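Local atomic coordinates of aldehyde dehydrogenase (Listeria monocytogenes, PDB entry 3K9D), a protein that probably oxidises aldehydes using NAD or NADP as the electron acceptor. Residues Q68-V71 against I72-V75; T122-V125 against I126-L130. One frame throughout, in Å; residues are numbered along the deposited sequence.

Contact 1 (Q68-V71 against I72-V75); sequences QDKV and IKNV
Lys-73 runs back over the preceding turn of its helix and ends beside Lys-70. Its CB rests on Lys-70 O at 3.6 Å, CG sits 3.4 Å from Asp-69 O, and CD covers the same Asp-69 carbonyl while also reaching Lys-70 CA. A bend at chi3 (74°) then turns the tip, and NZ comes to lie 4.0 Å from Lys-70 NZ, the two chains side by side and pointing the same way. Both ammonium groups form salt bridges to Asp-246 OD2, so one carboxylate oxygen collects two positive charges; Lys-73 NZ also hydrogen-bonds Asn-120 OD1. Asp-69 OD2 accepts from the backbone N of Asp-246, which ties the same loop residue to this helix a third time. In Ile-72, CG1 anti to the carbonyl carbon (chi1 -65°) carries CD1 back along the helix to Gln-68 O, 3.8 Å away. Val-75 CG2 approaches Val-71 O to 3.3 Å; that carbonyl accepts from Val-75 N at 2.9 Å, an i to i+4 bond of the alpha-helix. Asn-74 lays its CB and amide carbon against Lys-70 O, while OD1 bonds to Thr-122 OG1 and ND2 to Arg-51 O. Helix 67-85 packs through Val-71 and Lys-70 on helix 51-62, through Asn-74 and Lys-73 on helix 121-134, and through Ile-72 on Phe-245 of its own chain and Arg-456 of the second subunit.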
loop_
_atom_site.group_PDB
_atom_site.type_symbol
_atom_site.label_atom_id
_atom_site.label_comp_id
_atom_site.label_asym_id
_atom_site.label_seq_id
_atom_site.Cartn_x
_atom_site.Cartn_y
_atom_site.Cartn_z
ATOM N N GLN A 68 -15.962 20.669 -24.438
ATOM C CA GLN A 68 -14.736 21.478 -24.260
ATOM C C GLN A 68 -13.891 21.056 -23.049
ATOM O O GLN A 68 -12.681 20.863 -23.169
ATOM C CB GLN A 68 -15.091 22.972 -24.150
ATOM C CG GLN A 68 -13.869 23.925 -24.195
ATOM C CD GLN A 68 -14.233 25.411 -24.140
ATOM O OE1 GLN A 68 -15.392 25.799 -24.329
ATOM N NE2 GLN A 68 -13.232 26.252 -23.884
ATOM N N ASP A 69 -14.542 20.915 -21.894
ATOM C CA ASP A 69 -13.871 20.545 -20.648
ATOM C C ASP A 69 -13.249 19.144 -20.648
ATOM O O ASP A 69 -12.159 18.954 -20.104
ATOM C CB ASP A 69 -14.817 20.733 -19.456
ATOM C CG ASP A 69 -15.125 22.225 -19.165
ATOM O OD1 ASP A 69 -14.459 23.124 -19.723
ATOM O OD2 ASP A 69 -16.023 22.489 -18.359
ATOM N N LYS A 70 -13.939 18.179 -21.256
ATOM C CA LYS A 70 -13.415 16.815 -21.431
ATOM C C LYS A 70 -12.204 16.745 -22.376
ATOM O O LYS A 70 -11.377 15.838 -22.251
ATOM C CB LYS A 70 -14.515 15.874 -21.933
ATOM C CG LYS A 70 -15.306 15.171 -20.851
ATOM C CD LYS A 70 -16.733 14.895 -21.310
ATOM C CE LYS A 70 -17.324 13.671 -20.611
ATOM N NZ LYS A 70 -17.134 13.721 -19.107
ATOM N N VAL A 71 -12.108 17.689 -23.322
ATOM C CA VAL A 71 -10.919 17.805 -24.193
ATOM C C VAL A 71 -9.702 18.196 -23.350
ATOM O O VAL A 71 -8.641 17.588 -23.472
ATOM C CB VAL A 71 -11.115 18.789 -25.392
ATOM C CG1 VAL A 71 -9.810 19.007 -26.171
ATOM C CG2 VAL A 71 -12.183 18.307 -26.339
ATOM N N ILE A 72 -9.869 19.192 -22.485
ATOM C CA ILE A 72 -8.840 19.605 -21.514
ATOM C C ILE A 72 -8.390 18.437 -20.598
ATOM O O ILE A 72 -7.194 18.276 -20.322
ATOM C CB ILE A 72 -9.332 20.834 -20.681
ATOM C CG1 ILE A 72 -9.508 22.066 -21.586
ATOM C CG2 ILE A 72 -8.371 21.184 -19.542
ATOM C CD1 ILE A 72 -10.470 23.093 -21.021
ATOM N N LYS A 73 -9.345 17.608 -20.179
ATOM C CA LYS A 73 -9.050 16.449 -19.311
ATOM C C LYS A 73 -8.249 15.415 -20.069
ATOM O O LYS A 73 -7.377 14.749 -19.505
ATOM C CB LYS A 73 -10.336 15.820 -18.805
ATOM C CG LYS A 73 -11.080 16.668 -17.800
ATOM C CD LYS A 73 -12.528 16.242 -17.702
ATOM C CE LYS A 73 -12.665 14.944 -16.961
ATOM N NZ LYS A 73 -14.084 14.577 -16.731
ATOM N N ASN A 74 -8.555 15.294 -21.353
ATOM C CA ASN A 74 -7.812 14.416 -22.243
ATOM C C ASN A 74 -6.412 14.922 -22.508
ATOM O O ASN A 74 -5.476 14.120 -22.567
ATOM C CB ASN A 74 -8.592 14.159 -23.525
ATOM C CG ASN A 74 -9.603 13.047 -23.367
ATOM O OD1 ASN A 74 -9.554 12.290 -22.409
ATOM N ND2 ASN A 74 -10.509 12.920 -24.329
ATOM N N VAL A 75 -6.272 16.254 -22.617
ATOM C CA VAL A 75 -4.969 16.943 -22.705
ATOM C C VAL A 75 -4.138 16.754 -21.432
ATOM O O VAL A 75 -2.929 16.493 -21.498
ATOM C CB VAL A 75 -5.140 18.484 -23.016
ATOM C CG1 VAL A 75 -3.834 19.259 -22.846
ATOM C CG2 VAL A 75 -5.656 18.689 -24.419
#

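Contact 2 (T122-V125 against I126-L130); sequences TSTV and IYKTL
Tyr-127 and Thr-124 meet where the phenol ring passes obliquely by a backbone carbonyl, ring atom CD2 lying 3.7 Å from Thr-124 O. Beyond the two segments the Tyr-127 side chain touches Ala-417, Leu-418 and Val-81, and its OH hydrogen-bonds Ile-434 O. The helix that carries it is the crossover of a beta-alpha-beta unit, joining strand 102-116 to the parallel strand 138-143. Thr-124 O also accepts from Lys-128 N at 2.9 Å, and Lys-128 CG lies 3.3 Å from it. From there Lys-128 stays extended and runs alongside Thr-124, whose methyl CG2 touches CE at 3.7 Å. This methyl stands anti to the backbone N, which leaves OG1 beside that N (chi1 -55°) and bonded to Asn-120 O just ahead of the helix. The lysine's charged end is held by Thr-198 OG1, while its chain packs on Ile-139 and Phe-141 of strand 138-143. Two residues before Lys-128, Ile-126 folds CG1 and CD1 against Thr-122 O, CD1 at 3.6 Å, beside the bond from Ile-126 N to that oxygen. Val-125 and Thr-129 lie side by side and touch Phe-141 and helix 148-164. Here a single buried oxygen has two donors: Val-125 O accepts from Thr-129 N at 3.0 Å and from Thr-129 OG1 at 2.8 Å, the two arriving from opposite faces of the carbonyl plane, with the hydroxyl 38° out of it.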
loop_
_atom_site.group_PDB
_atom_site.type_symbol
_atom_site.label_atom_id
_atom_site.label_comp_id
_atom_site.label_asym_id
_atom_site.label_seq_id
_atom_site.Cartn_x
_atom_site.Cartn_y
_atom_site.Cartn_z
ATOM N N THR A 122 -12.351 8.553 -20.467
ATOM C CA THR A 122 -11.276 8.481 -21.451
ATOM C C THR A 122 -9.970 9.011 -20.874
ATOM O O THR A 122 -8.910 8.429 -21.105
ATOM C CB THR A 122 -11.637 9.235 -22.763
ATOM O OG1 THR A 122 -11.891 10.618 -22.471
ATOM C CG2 THR A 122 -12.869 8.608 -23.398
ATOM N N SER A 123 -10.063 10.099 -20.115
ATOM C CA SER A 123 -8.914 10.709 -19.442
ATOM C C SER A 123 -8.277 9.765 -18.400
ATOM O O SER A 123 -7.052 9.718 -18.247
ATOM C CB SER A 123 -9.297 12.051 -18.796
ATOM O OG SER A 123 -10.425 11.931 -17.937
ATOM N N THR A 124 -9.107 9.002 -17.705
ATOM C CA THR A 124 -8.596 8.052 -16.704
ATOM C C THR A 124 -7.847 6.878 -17.366
ATOM O O THR A 124 -6.773 6.480 -16.892
ATOM C CB THR A 124 -9.711 7.553 -15.729
ATOM O OG1 THR A 124 -10.364 8.677 -15.116
ATOM C CG2 THR A 124 -9.131 6.688 -14.627
ATOM N N VAL A 125 -8.400 6.348 -18.459
ATOM C CA VAL A 125 -7.729 5.292 -19.230
ATOM C C VAL A 125 -6.350 5.731 -19.709
ATOM O O VAL A 125 -5.363 5.024 -19.496
ATOM C CB VAL A 125 -8.574 4.799 -20.430
ATOM C CG1 VAL A 125 -7.742 3.893 -21.363
ATOM C CG2 VAL A 125 -9.797 4.049 -19.952
ATOM N N ILE A 126 -6.279 6.905 -20.327
ATOM C CA ILE A 126 -5.016 7.414 -20.885
ATOM C C ILE A 126 -3.970 7.486 -19.788
ATOM O O ILE A 126 -2.874 6.967 -19.946
ATOM C CB ILE A 126 -5.201 8.794 -21.589
ATOM C CG1 ILE A 126 -5.933 8.610 -22.915
ATOM C CG2 ILE A 126 -3.854 9.471 -21.845
ATOM C CD1 ILE A 126 -6.605 9.897 -23.476
ATOM N N TYR A 127 -4.343 8.120 -18.681
ATOM C CA TYR A 127 -3.473 8.359 -17.539
ATOM C C TYR A 127 -2.987 7.067 -16.864
ATOM O O TYR A 127 -1.808 6.940 -16.625
ATOM C CB TYR A 127 -4.179 9.294 -16.538
ATOM C CG TYR A 127 -3.891 9.015 -15.083
ATOM C CD1 TYR A 127 -2.695 9.432 -14.490
ATOM C CD2 TYR A 127 -4.826 8.341 -14.287
ATOM C CE1 TYR A 127 -2.427 9.158 -13.129
ATOM C CE2 TYR A 127 -4.564 8.067 -12.935
ATOM C CZ TYR A 127 -3.375 8.482 -12.368
ATOM O OH TYR A 127 -3.134 8.208 -11.034
ATOM N N LYS A 128 -3.898 6.133 -16.591
ATOM C CA LYS A 128 -3.558 4.853 -15.934
ATOM C C LYS A 128 -2.645 4.001 -16.802
ATOM O O LYS A 128 -1.734 3.362 -16.290
ATOM C CB LYS A 128 -4.811 4.043 -15.580
ATOM C CG LYS A 128 -5.647 4.631 -14.462
ATOM C CD LYS A 128 -6.671 3.620 -13.927
ATOM C CE LYS A 128 -7.314 4.157 -12.631
ATOM N NZ LYS A 128 -8.540 3.437 -12.204
ATOM N N THR A 129 -2.905 4.011 -18.110
ATOM C CA THR A 129 -2.116 3.271 -19.078
ATOM C C THR A 129 -0.682 3.782 -19.038
ATOM O O THR A 129 0.247 3.004 -18.830
ATOM C CB THR A 129 -2.690 3.402 -20.491
ATOM O OG1 THR A 129 -3.983 2.800 -20.540
ATOM C CG2 THR A 129 -1.788 2.696 -21.517
ATOM N N LEU A 130 -0.528 5.096 -19.188
ATOM C CA LEU A 130 0.773 5.757 -19.188
ATOM C C LEU A 130 1.602 5.448 -17.960
ATOM O O LEU A 130 2.780 5.126 -18.083
ATOM C CB LEU A 130 0.593 7.272 -19.270
ATOM C CG LEU A 130 0.313 7.883 -20.631
ATOM C CD1 LEU A 130 -0.275 9.244 -20.421
ATOM C CD2 LEU A 130 1.566 7.954 -21.457
#

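In the fold
Contact 1 on helix 67-85 precedes contact 2 on helix 121-134 along the chain, and their centres lie about 13 Å apart. Strands 92-97 and 102-116 come between the two helices, and the second helix leads on to strand 138-143 of the same mixed sheet. The helices touch directly, Ser-123 CB packing on Lys-73 O at 3.4 Å. Contact 2 is buried against the sheet and helix 148-164, whereas contact 1 is partly buried. Helix 121-134 is thus the crossover of the beta-alpha-beta unit and helix 67-85 lies against it, with contact 1 touching Arg-456 of the second subunit through Gln-68 and Ile-72.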